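Local coordinates for protein xylulose kinase (Bifidobacterium adolescentis ATCC 15703, PDB 3I8B) that probably phosphorylates D-xylulose at the expense of ATP, giving D-xylulose 5-phosphate and ADP, as a member of the FGGY family of carbohydrate kinases, at residues Thr5-Val10 and Arg20-Glu25; Pro369-Glu374 and Ala382-Ser387; Met77-Asn82 and Ala162-Pro167. One frame throughout, in Å; residues are numbered along the deposited sequence.

Contact 1 (Thr5-Val10 and Arg20-Glu25)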
loop_
_atom_site.group_PDB
_atom_site.type_symbol
_atom_site.label_atom_id
_atom_site.label_comp_id
_atom_site.label_asym_id
_atom_site.label_seq_id
_atom_site.Cartn_x
_atom_site.Cartn_y
_atom_site.Cartn_z
ATOM N N THR A 5 -19.356 -12.927 -20.408
ATOM C CA THR A 5 -19.336 -11.834 -19.437
ATOM C C THR A 5 -17.905 -11.415 -19.096
ATOM O O THR A 5 -17.088 -12.232 -18.688
ATOM C CB THR A 5 -20.081 -12.227 -18.166
ATOM O OG1 THR A 5 -21.354 -12.761 -18.534
ATOM C CG2 THR A 5 -20.304 -10.994 -17.244
ATOM N N LEU A 6 -17.620 -10.133 -19.289
ATOM C CA LEU A 6 -16.289 -9.591 -19.095
ATOM C C LEU A 6 -16.334 -8.533 -17.996
ATOM O O LEU A 6 -17.343 -7.848 -17.831
ATOM C CB LEU A 6 -15.806 -8.936 -20.391
ATOM C CG LEU A 6 -15.557 -9.833 -21.612
ATOM C CD1 LEU A 6 -15.087 -8.988 -22.804
ATOM C CD2 LEU A 6 -14.524 -10.917 -21.279
ATOM N N VAL A 7 -15.243 -8.420 -17.249
ATOM C CA VAL A 7 -15.023 -7.296 -16.349
ATOM C C VAL A 7 -13.688 -6.649 -16.721
ATOM O O VAL A 7 -12.938 -7.162 -17.574
ATOM C CB VAL A 7 -15.003 -7.705 -14.843
ATOM C CG1 VAL A 7 -16.359 -8.250 -14.400
ATOM C CG2 VAL A 7 -13.911 -8.709 -14.578
ATOM N N ALA A 8 -13.388 -5.523 -16.084
ATOM C CA ALA A 8 -12.129 -4.842 -16.349
ATOM C C ALA A 8 -11.514 -4.431 -15.030
ATOM O O ALA A 8 -12.183 -3.845 -14.175
ATOM C CB ALA A 8 -12.352 -3.639 -17.236
ATOM N N GLY A 9 -10.247 -4.779 -14.854
ATOM C CA GLY A 9 -9.486 -4.351 -13.698
ATOM C C GLY A 9 -8.555 -3.261 -14.174
ATOM O O GLY A 9 -7.781 -3.452 -15.126
ATOM N N VAL A 10 -8.656 -2.100 -13.538
ATOM C CA VAL A 10 -7.777 -0.984 -13.846
ATOM C C VAL A 10 -6.768 -0.840 -12.722
ATOM O O VAL A 10 -7.127 -0.896 -11.533
ATOM C CB VAL A 10 -8.555 0.341 -14.020
ATOM C CG1 VAL A 10 -7.611 1.459 -14.405
ATOM C CG2 VAL A 10 -9.648 0.188 -15.073
ATOM N N ARG A 20 -6.982 -4.346 -17.689
ATOM C CA ARG A 20 -7.065 -5.770 -17.951
ATOM C C ARG A 20 -8.511 -6.241 -18.145
ATOM O O ARG A 20 -9.240 -6.519 -17.186
ATOM C CB ARG A 20 -6.397 -6.549 -16.830
ATOM C CG ARG A 20 -6.112 -8.011 -17.161
ATOM C CD ARG A 20 -5.693 -8.691 -15.881
ATOM N NE ARG A 20 -5.124 -10.026 -16.021
ATOM C CZ ARG A 20 -5.829 -11.154 -16.000
ATOM N NH1 ARG A 20 -7.153 -11.116 -15.908
ATOM N NH2 ARG A 20 -5.206 -12.323 -16.088
ATOM N N VAL A 21 -8.931 -6.332 -19.397
ATOM C CA VAL A 21 -10.249 -6.881 -19.680
ATOM C C VAL A 21 -10.197 -8.379 -19.389
ATOM O O VAL A 21 -9.344 -9.104 -19.923
ATOM C CB VAL A 21 -10.673 -6.598 -21.123
ATOM C CG1 VAL A 21 -12.065 -7.172 -21.391
ATOM C CG2 VAL A 21 -10.631 -5.093 -21.402
ATOM N N THR A 22 -11.077 -8.858 -18.522
ATOM C CA THR A 22 -10.924 -10.237 -18.084
ATOM C C THR A 22 -12.233 -11.006 -17.982
ATOM O O THR A 22 -13.304 -10.427 -17.783
ATOM C CB THR A 22 -10.050 -10.356 -16.772
ATOM O OG1 THR A 22 -10.785 -10.926 -15.688
ATOM C CG2 THR A 22 -9.486 -9.044 -16.365
ATOM N N ASP A 23 -12.128 -12.324 -18.126
ATOM C CA ASP A 23 -13.281 -13.213 -18.036
ATOM C C ASP A 23 -13.800 -13.255 -16.602
ATOM O O ASP A 23 -13.063 -13.603 -15.677
ATOM C CB ASP A 23 -12.872 -14.606 -18.504
ATOM C CG ASP A 23 -14.040 -15.562 -18.582
ATOM O OD1 ASP A 23 -14.551 -15.967 -17.522
ATOM O OD2 ASP A 23 -14.440 -15.905 -19.707
ATOM N N ALA A 24 -15.061 -12.881 -16.412
ATOM C CA ALA A 24 -15.622 -12.761 -15.068
ATOM C C ALA A 24 -15.637 -14.108 -14.349
ATOM O O ALA A 24 -15.458 -14.205 -13.130
ATOM C CB ALA A 24 -17.022 -12.193 -15.139
ATOM N N GLU A 25 -15.847 -15.164 -15.109
ATOM C CA GLU A 25 -15.982 -16.475 -14.500
ATOM C C GLU A 25 -14.632 -17.119 -14.171
ATOM O O GLU A 25 -14.495 -17.771 -13.134
ATOM C CB GLU A 25 -16.810 -17.370 -15.412
ATOM C CG GLU A 25 -17.117 -18.736 -14.871
ATOM C CD GLU A 25 -18.012 -19.482 -15.833
ATOM O OE1 GLU A 25 -17.485 -20.296 -16.622
ATOM O OE2 GLU A 25 -19.230 -19.212 -15.826
HETATM O O HOH W 1 -17.506 -14.897 -18.031
#
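Val7 pairs with Thr22, and Gly9 with Arg20, as antiparallel hydrogen-bonded pairs, the strand segments 6-10 and 20-23 running at 144° to each other. They form the first beta hairpin of the FGGY N-terminal domain, which belongs to the actin-like ATPase superfamily. Val7 N to Thr22 O (2.8 Å) and Thr22 N to Val7 O (2.7 Å) are both short and nearly straight. Ala24 N prolongs the ladder past the strand end, reaching Thr5 O at 3.1 Å. Ala8 and Val21 share one face of the sheet, and Leu6 CD1 meets Val21 CG1 at 3.8 Å, the two side chains crossing obliquely beside Leu62 and Arg31. On the face of Val7 and Thr22, Val7 CG1 is anti to its own carbonyl carbon (chi1 -64°) and lies 4.1 Å from Ala24 CB; Ala466 of helix 460-474 packs on Val7 and Thr22. The extended Arg20 chain leads away from the partner strand, with NH1 bonded to Gly27 O. Asp23 forms a salt bridge with Arg4 through OD2. Asp23 OD1 accepts from Thr26 N and from a water 3.2 Å away, which also donates to Thr5 O at 2.8 Å.

Contact 2 (Pro369-Glu374 and Ala382-Ser387)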
loop_
_atom_site.group_PDB
_atom_site.type_symbol
_atom_site.label_atom_id
_atom_site.label_comp_id
_atom_site.label_asym_id
_atom_site.label_seq_id
_atom_site.Cartn_x
_atom_site.Cartn_y
_atom_site.Cartn_z
ATOM N N PRO A 369 20.584 -4.813 9.216
ATOM C CA PRO A 369 20.811 -4.055 7.987
ATOM C C PRO A 369 20.055 -2.739 7.910
ATOM O O PRO A 369 19.432 -2.488 6.879
ATOM C CB PRO A 369 20.250 -4.985 6.901
ATOM C CG PRO A 369 19.497 -6.085 7.631
ATOM C CD PRO A 369 19.438 -5.727 9.075
ATOM N N TYR A 370 20.104 -1.916 8.951
ATOM C CA TYR A 370 19.373 -0.652 8.926
ATOM C C TYR A 370 20.150 0.436 8.177
ATOM O O TYR A 370 20.319 1.552 8.668
ATOM C CB TYR A 370 19.010 -0.187 10.341
ATOM C CG TYR A 370 18.170 -1.171 11.133
ATOM C CD1 TYR A 370 17.512 -2.231 10.509
ATOM C CD2 TYR A 370 18.012 -1.023 12.506
ATOM C CE1 TYR A 370 16.740 -3.130 11.238
ATOM C CE2 TYR A 370 17.248 -1.906 13.232
ATOM C CZ TYR A 370 16.616 -2.953 12.599
ATOM O OH TYR A 370 15.861 -3.818 13.343
ATOM N N PHE A 371 20.622 0.112 6.981
ATOM C CA PHE A 371 21.294 1.108 6.159
ATOM C C PHE A 371 20.358 2.286 5.988
ATOM O O PHE A 371 19.256 2.129 5.463
ATOM C CB PHE A 371 21.658 0.523 4.798
ATOM C CG PHE A 371 22.614 -0.624 4.876
ATOM C CD1 PHE A 371 23.976 -0.402 4.982
ATOM C CD2 PHE A 371 22.150 -1.930 4.857
ATOM C CE1 PHE A 371 24.861 -1.456 5.059
ATOM C CE2 PHE A 371 23.032 -2.993 4.933
ATOM C CZ PHE A 371 24.387 -2.758 5.038
ATOM N N ASP A 372 20.778 3.459 6.451
ATOM C CA ASP A 372 19.947 4.655 6.327
ATOM C C ASP A 372 18.665 4.574 7.165
ATOM O O ASP A 372 17.642 5.153 6.805
ATOM C CB ASP A 372 19.602 4.900 4.852
ATOM C CG ASP A 372 20.840 4.946 3.965
ATOM O OD1 ASP A 372 21.536 5.982 3.968
ATOM O OD2 ASP A 372 21.125 3.944 3.275
ATOM N N GLY A 373 18.724 3.853 8.281
ATOM C CA GLY A 373 17.587 3.730 9.178
ATOM C C GLY A 373 16.604 2.648 8.759
ATOM O O GLY A 373 16.892 1.861 7.854
ATOM N N GLU A 374 15.457 2.589 9.432
ATOM C CA GLU A 374 14.381 1.674 9.036
ATOM C C GLU A 374 13.000 2.226 9.353
ATOM O O GLU A 374 12.836 3.019 10.299
ATOM C CB GLU A 374 14.529 0.290 9.687
ATOM C CG GLU A 374 15.113 -0.797 8.775
ATOM C CD GLU A 374 14.330 -0.985 7.491
ATOM O OE1 GLU A 374 13.158 -0.539 7.430
ATOM O OE2 GLU A 374 14.886 -1.582 6.544
ATOM N N ALA A 382 18.678 5.271 12.581
ATOM C CA ALA A 382 19.488 4.087 12.828
ATOM C C ALA A 382 20.465 3.865 11.690
ATOM O O ALA A 382 20.314 4.403 10.592
ATOM C CB ALA A 382 18.601 2.859 13.013
ATOM N N THR A 383 21.471 3.053 11.959
ATOM C CA THR A 383 22.474 2.740 10.974
ATOM C C THR A 383 22.718 1.228 11.013
ATOM O O THR A 383 22.381 0.579 11.999
ATOM C CB THR A 383 23.767 3.525 11.297
ATOM O OG1 THR A 383 24.617 3.548 10.145
ATOM C CG2 THR A 383 24.489 2.906 12.487
ATOM N N ALA A 384 23.291 0.659 9.954
ATOM C CA ALA A 384 23.512 -0.787 9.919
ATOM C C ALA A 384 24.717 -1.223 10.751
ATOM O O ALA A 384 25.699 -0.474 10.889
ATOM C CB ALA A 384 23.636 -1.284 8.474
ATOM N N THR A 385 24.645 -2.447 11.277
ATOM C CA THR A 385 25.639 -2.951 12.226
ATOM C C THR A 385 26.017 -4.423 12.021
ATOM O O THR A 385 25.160 -5.293 12.101
ATOM C CB THR A 385 25.099 -2.836 13.652
ATOM O OG1 THR A 385 24.889 -1.458 13.981
ATOM C CG2 THR A 385 26.073 -3.457 14.651
ATOM N N PHE A 386 27.301 -4.694 11.776
ATOM C CA PHE A 386 27.835 -6.058 11.817
ATOM C C PHE A 386 28.341 -6.359 13.221
ATOM O O PHE A 386 29.148 -5.599 13.759
ATOM C CB PHE A 386 29.021 -6.215 10.861
ATOM C CG PHE A 386 28.636 -6.561 9.442
ATOM C CD1 PHE A 386 27.965 -7.739 9.157
ATOM C CD2 PHE A 386 28.980 -5.719 8.396
ATOM C CE1 PHE A 386 27.625 -8.068 7.841
ATOM C CE2 PHE A 386 28.645 -6.027 7.081
ATOM C CZ PHE A 386 27.969 -7.208 6.800
ATOM N N SER A 387 27.900 -7.473 13.798
ATOM C CA SER A 387 28.359 -7.870 15.125
ATOM C C SER A 387 28.822 -9.333 15.154
ATOM O O SER A 387 28.704 -10.045 14.164
ATOM C CB SER A 387 27.262 -7.632 16.171
ATOM O OG SER A 387 26.149 -8.482 15.949
#
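Phe371 and Ala384 form the centre of an apolar loop contact in the C-terminal FGGY domain, where the two ends of the connection between strands 366-368 and 385-387 come together. Segment 369-374 leaves the first strand and folds into a type II beta turn from Tyr370 to Gly373, closed by Gly373 N to Tyr370 O at 2.8 Å; segment 382-387 runs past it into the second strand. The Ala384 methyl sits over the middle of one face of the Phe371 ring, with CB 3.5 Å from the ring centroid and 9° off the normal, a CH-pi contact in which CB is nearly equidistant from all six ring carbons. The Phe371 side chain also packs on Ala339 of helix 335-344, and its carbonyl O accepts from Asn332 ND2. An alanine in place of Phe371 removes the ring, and would probably leave a gap between the turn, Ala384 and helix 335-344. A second methyl, Ala382 CB, approaches the Tyr370 ring obliquely, 4.0 Å from CD2, and reaches Gly373 CA at 4.1 Å. Beyond these segments Tyr370 packs on Tyr502 of helix 496-506. Gly373 N and Ala382 O are 2.9 Å apart, but the angle is too poor for a hydrogen bond. Backbone bonding of Thr385 with Val368 ties the adjoining strands. Between the two segments themselves, cohesion probably comes mainly from apolar packing of two alanine methyls against aromatic rings, supplemented by a CA-H...O contact from Thr383 CA to Tyr370 O (3.4 Å).

Contact 3 (Met77-Asn82 and Ala162-Pro167)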
loop_
_atom_site.group_PDB
_atom_site.type_symbol
_atom_site.label_atom_id
_atom_site.label_comp_id
_atom_site.label_asym_id
_atom_site.label_seq_id
_atom_site.Cartn_x
_atom_site.Cartn_y
_atom_site.Cartn_z
HETATM N N MSE A 77 -3.041 12.717 -2.693
HETATM C CA MSE A 77 -4.045 13.737 -2.392
HETATM C C MSE A 77 -4.560 14.433 -3.654
HETATM O O MSE A 77 -3.815 15.177 -4.297
HETATM C CB MSE A 77 -3.470 14.801 -1.439
HETATM C CG MSE A 77 -4.421 15.965 -1.179
HETATM SE SE MSE A 77 -3.540 17.688 -0.714
HETATM C CE MSE A 77 -2.738 18.111 -2.475
ATOM N N VAL A 78 -5.829 14.200 -3.989
ATOM C CA VAL A 78 -6.508 14.950 -5.047
ATOM C C VAL A 78 -7.527 15.924 -4.439
ATOM O O VAL A 78 -8.537 15.511 -3.848
ATOM C CB VAL A 78 -7.251 14.029 -6.050
ATOM C CG1 VAL A 78 -7.920 14.857 -7.165
ATOM C CG2 VAL A 78 -6.298 12.997 -6.655
ATOM N N ILE A 79 -7.276 17.216 -4.590
ATOM C CA ILE A 79 -8.234 18.194 -4.087
ATOM C C ILE A 79 -8.969 18.925 -5.205
ATOM O O ILE A 79 -8.360 19.396 -6.174
ATOM C CB ILE A 79 -7.618 19.185 -3.061
ATOM C CG1 ILE A 79 -6.324 19.802 -3.602
ATOM C CG2 ILE A 79 -7.356 18.486 -1.743
ATOM C CD1 ILE A 79 -5.768 20.954 -2.701
ATOM N N LEU A 80 -10.294 19.004 -5.043
ATOM C CA LEU A 80 -11.205 19.564 -6.030
ATOM C C LEU A 80 -11.904 20.789 -5.477
ATOM O O LEU A 80 -12.239 20.835 -4.276
ATOM C CB LEU A 80 -12.275 18.531 -6.391
ATOM C CG LEU A 80 -11.776 17.163 -6.831
ATOM C CD1 LEU A 80 -12.950 16.222 -7.080
ATOM C CD2 LEU A 80 -10.926 17.357 -8.088
ATOM N N ASP A 81 -12.137 21.774 -6.344
ATOM C CA ASP A 81 -12.899 22.954 -5.952
ATOM C C ASP A 81 -14.412 22.747 -6.143
ATOM O O ASP A 81 -14.849 21.655 -6.504
ATOM C CB ASP A 81 -12.375 24.219 -6.664
ATOM C CG ASP A 81 -12.614 24.216 -8.179
ATOM O OD1 ASP A 81 -13.399 23.393 -8.703
ATOM O OD2 ASP A 81 -12.012 25.075 -8.859
ATOM N N ASN A 82 -15.199 23.792 -5.882
ATOM C CA ASN A 82 -16.656 23.782 -6.060
ATOM C C ASN A 82 -17.106 23.311 -7.430
ATOM O O ASN A 82 -18.231 22.840 -7.588
ATOM C CB ASN A 82 -17.226 25.194 -5.886
ATOM C CG ASN A 82 -17.333 25.609 -4.453
ATOM O OD1 ASN A 82 -17.487 26.797 -4.153
ATOM N ND2 ASN A 82 -17.254 24.642 -3.546
ATOM N N ALA A 162 -13.270 21.809 -1.897
ATOM C CA ALA A 162 -14.651 21.361 -1.725
ATOM C C ALA A 162 -14.731 19.838 -1.538
ATOM O O ALA A 162 -15.707 19.315 -0.994
ATOM C CB ALA A 162 -15.515 21.816 -2.889
ATOM N N ALA A 163 -13.709 19.125 -2.003
ATOM C CA ALA A 163 -13.654 17.675 -1.843
ATOM C C ALA A 163 -12.206 17.186 -1.799
ATOM O O ALA A 163 -11.330 17.749 -2.443
ATOM C CB ALA A 163 -14.444 16.953 -2.979
ATOM N N ILE A 164 -11.958 16.137 -1.027
ATOM C CA ILE A 164 -10.657 15.495 -1.038
ATOM C C ILE A 164 -10.876 14.039 -1.403
ATOM O O ILE A 164 -11.756 13.406 -0.839
ATOM C CB ILE A 164 -9.986 15.533 0.349
ATOM C CG1 ILE A 164 -10.048 16.944 0.960
ATOM C CG2 ILE A 164 -8.539 15.062 0.238
ATOM C CD1 ILE A 164 -9.588 16.982 2.404
ATOM N N CYS A 165 -10.074 13.503 -2.330
ATOM C CA CYS A 165 -10.179 12.091 -2.683
ATOM C C CYS A 165 -8.842 11.501 -3.119
ATOM O O CYS A 165 -7.853 12.215 -3.294
ATOM C CB CYS A 165 -11.258 11.864 -3.763
ATOM S SG CYS A 165 -10.808 12.578 -5.372
ATOM N N LEU A 166 -8.804 10.183 -3.242
ATOM C CA LEU A 166 -7.570 9.489 -3.594
ATOM C C LEU A 166 -7.555 9.178 -5.098
ATOM O O LEU A 166 -8.573 9.323 -5.768
ATOM C CB LEU A 166 -7.415 8.237 -2.736
ATOM C CG LEU A 166 -6.624 8.463 -1.432
ATOM C CD1 LEU A 166 -7.136 9.654 -0.593
ATOM C CD2 LEU A 166 -6.614 7.189 -0.609
ATOM N N PRO A 167 -6.390 8.781 -5.639
ATOM C CA PRO A 167 -6.296 8.543 -7.086
ATOM C C PRO A 167 -7.340 7.550 -7.635
ATOM O O PRO A 167 -8.014 7.874 -8.612
ATOM C CB PRO A 167 -4.861 8.024 -7.260
ATOM C CG PRO A 167 -4.110 8.646 -6.110
ATOM C CD PRO A 167 -5.090 8.588 -4.965
#
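Ile79 CG1 lies between its backbone N and carbonyl carbon (chi1 50°), with CG2 anti to the carbonyl carbon, while Ile164 CG1 is anti to its own carbonyl carbon; Ile79 CG2 and Ile164 CG1 thus meet at 4.1 Å, the side chains side by side and pointing the same way. They occupy one face of a two-stranded antiparallel ribbon in the FGGY N-terminal domain, whose strands 78-80 and 163-165 run at 159° and are far apart in sequence, most of the intervening secondary structure being helical. Met77, a selenomethionine, adds a looser contact, its CG 4.4 Å from Ile164 CG2. The opposite face carries Val78, Leu80, Ala163 and Cys165. There Cys165 SG touches Val78 CB at 3.9 Å, and Trp170 of helix 167-175 packs on Val78, Leu80 and Cys165. That helix starts directly after Leu166, which holds its N-cap position, so the second strand leads straight into it. Magnesium lies about 9 Å from the Ala163 side chain, and Leu192, one of the residues at the metal site, is a near neighbour of Ala163. The backbone bonds Val78 N to Cys165 O and Cys165 N to Val78 O are each 2.9 Å. At the other end the register slips in a classic beta bulge, with Ala162 and Ala163 both facing Leu80. Leu80 O is consequently gripped by two donors, Ala162 N at 2.8 Å and Ala163 N at 3.2 Å, the latter tilted 27° from the carbonyl plane.

In the fold
Contacts 1 and 3 are largely buried pairings in the N-terminal FGGY domain, whereas contact 2 is partly exposed and belongs to the C-terminal domain, on the other side of the chain's centre from contact 1. No two of them hold the same strands. Contact 1 closes a local hairpin inside a five-stranded sheet, with 6-12 as its middle strand; contact 3 joins strands distant in sequence into a separate ribbon, its nearest atoms about 9 Å from those of contact 1. Both depend on backbone ladders with aliphatic side chains on the faces. Contact 2, about 23 Å from contact 3 between nearest atoms, replaces the ladder with methyl-on-aromatic packing. Of the three, contact 3 lies near the magnesium site, through Ala163 and Leu192.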